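DUTPase (Streptococcus mutans, PDB 3H6X) probably hydrolyses dUTP to dUMP and diphosphate, as a trimeric, jelly-roll member of the dUTPase family. Local coordinates at residues V112-A115 against G116-V119. Residues are numbered along the deposited sequence; the frame is centred on the assembly and turned at random.
Sequences VLEA and GERV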
ATOM      1  N   VAL B 112      18.267  -3.152 -15.441  1.00 13.45           N
ATOM      2  CA  VAL B 112      19.281  -2.318 -14.801  1.00 13.74           C
ATOM      3  C   VAL B 112      18.689  -0.978 -14.416  1.00 15.03           C
ATOM      4  O   VAL B 112      18.102  -0.291 -15.257  1.00 18.14           O
ATOM      5  CB  VAL B 112      20.469  -2.049 -15.735  1.00 18.41           C
ATOM      6  CG1 VAL B 112      21.453  -1.111 -15.071  1.00 20.81           C
ATOM      7  CG2 VAL B 112      21.150  -3.360 -16.095  1.00 21.53           C
ATOM      8  N   LEU B 113      18.824  -0.631 -13.138  1.00 15.16           N
ATOM      9  CA  LEU B 113      18.467   0.694 -12.657  1.00 14.68           C
ATOM     10  C   LEU B 113      19.747   1.516 -12.601  1.00 16.23           C
ATOM     11  O   LEU B 113      20.699   1.121 -11.921  1.00 14.18           O
ATOM     12  CB  LEU B 113      17.848   0.593 -11.263  1.00 13.25           C
ATOM     13  CG  LEU B 113      16.429   0.014 -11.225  1.00 11.89           C
ATOM     14  CD1 LEU B 113      15.968  -0.264  -9.785  1.00 14.26           C
ATOM     15  CD2 LEU B 113      15.457   0.969 -11.900  1.00 16.25           C
ATOM     16  N   GLU B 114      19.786   2.620 -13.346  1.00 14.54           N
ATOM     17  CA  GLU B 114      20.932   3.529 -13.316  1.00 14.21           C
ATOM     18  C   GLU B 114      20.877   4.441 -12.092  1.00 13.52           C
ATOM     19  O   GLU B 114      19.791   4.764 -11.594  1.00 12.80           O
ATOM     20  CB  GLU B 114      20.959   4.384 -14.578  1.00 20.49           C
ATOM     21  CG  GLU B 114      20.935   3.578 -15.875  1.00 23.91           C
ATOM     22  CD  GLU B 114      22.181   2.718 -16.061  1.00 32.19           C
ATOM     23  OE1 GLU B 114      23.220   2.982 -15.409  1.00 30.33           O
ATOM     24  OE2 GLU B 114      22.125   1.768 -16.872  1.00 33.61           O
ATOM     25  N   ALA B 115      22.047   4.846 -11.598  1.00 13.32           N
ATOM     26  CA  ALA B 115      22.112   5.839 -10.526  1.00 12.45           C
ATOM     27  C   ALA B 115      21.322   7.068 -10.936  1.00 13.02           C
ATOM     28  O   ALA B 115      21.440   7.532 -12.080  1.00 13.84           O
ATOM     29  CB  ALA B 115      23.559   6.234 -10.241  1.00 13.18           C
ATOM     30  N   GLY B 116      20.516   7.583 -10.013  1.00 10.90           N
ATOM     31  CA  GLY B 116      19.729   8.783 -10.254  1.00 11.67           C
ATOM     32  C   GLY B 116      18.310   8.551 -10.747  1.00 10.03           C
ATOM     33  O   GLY B 116      17.496   9.478 -10.741  1.00 11.11           O
ATOM     34  N   GLU B 117      17.998   7.324 -11.162  1.00 10.12           N
ATOM     35  CA  GLU B 117      16.644   7.018 -11.627  1.00 10.64           C
ATOM     36  C   GLU B 117      15.679   7.017 -10.448  1.00  9.37           C
ATOM     37  O   GLU B 117      16.007   6.508  -9.378  1.00 10.59           O
ATOM     38  CB  GLU B 117      16.584   5.654 -12.325  1.00 14.46           C
ATOM     39  CG  GLU B 117      17.084   5.660 -13.762  1.00 23.68           C
ATOM     40  CD  GLU B 117      16.944   4.303 -14.452  1.00 26.50           C
ATOM     41  OE1 GLU B 117      16.574   3.312 -13.801  1.00 29.08           O
ATOM     42  OE2 GLU B 117      17.200   4.231 -15.667  1.00 44.07           O
ATOM     43  N   ARG B 118      14.490   7.587 -10.633  1.00  8.30           N
ATOM     44  CA  ARG B 118      13.505   7.588  -9.553  1.00  8.12           C
ATOM     45  C   ARG B 118      12.901   6.197  -9.401  1.00  9.96           C
ATOM     46  O   ARG B 118      12.587   5.534 -10.385  1.00 11.95           O
ATOM     47  CB  ARG B 118      12.428   8.644  -9.823  1.00  9.51           C
ATOM     48  CG  ARG B 118      13.002  10.051  -9.832  1.00  9.43           C
ATOM     49  CD  ARG B 118      11.927  11.073 -10.142  1.00 13.35           C
ATOM     50  NE  ARG B 118      11.575  11.075 -11.559  1.00 14.15           N
ATOM     51  CZ  ARG B 118      10.535  11.737 -12.052  1.00 19.73           C
ATOM     52  NH1 ARG B 118       9.764  12.457 -11.238  1.00 14.21           N
ATOM     53  NH2 ARG B 118      10.276  11.683 -13.356  1.00 13.06           N
ATOM     54  N   VAL B 119      12.741   5.748  -8.169  1.00  6.60           N
ATOM     55  CA  VAL B 119      12.373   4.347  -7.935  1.00  7.76           C
ATOM     56  C   VAL B 119      11.134   4.183  -7.048  1.00  8.15           C
ATOM     57  O   VAL B 119      10.294   3.330  -7.319  1.00  7.16           O
ATOM     58  CB  VAL B 119      13.577   3.508  -7.404  1.00  7.51           C
ATOM     59  CG1 VAL B 119      14.042   4.000  -6.014  1.00  8.65           C
ATOM     60  CG2 VAL B 119      13.220   2.014  -7.380  1.00  9.37           C
TER
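E114 and E117 hold the two ends of a type II beta turn, closed by a hydrogen bond from E117 N to E114 O (3.2 Å). G116 takes the third position of the turn with phi 94°, where a side chain would collide with A115 O; glycine fits because it has none.

The tighter packing lies where E117 reaches back across the turn. Its CG stands beside the backbone N (chi1 -79°) and the chain then runs extended, bringing the carboxylate over the start of the turn. There E117 OE1 comes within 3.2 Å of L113 CD2, a close van der Waals contact of an oxygen with a methyl group. The E114 side chain bends back at chi2, and its CG packs 3.8 Å from E117 OE2. The two carboxylate planes are perpendicular, and E114 OE2 stays 5.6 Å from E117 OE2, a separation that should temper their repulsion, while E114 OE1 is held by a salt bridge to R37. Deeper in, the buried and aptly apolar L113 and V119 make a van der Waals contact, L113 CD1 to V119 CG2 at 4.3 Å.

The loose, solvent side is the corner at A115, the second position of the turn. Its CB points away from 116-119, and a small methyl suits so exposed a place.

The turn links strand 111-113, paired with 38-40, to strand 118-126, which lies between 30-33 and 60-66 in the four-stranded sheet. V34 forms backbone bonds with G116 and E117 and touches the L113 and V119 side chains, while K74 of helix 69-74 packs against L113 and E117.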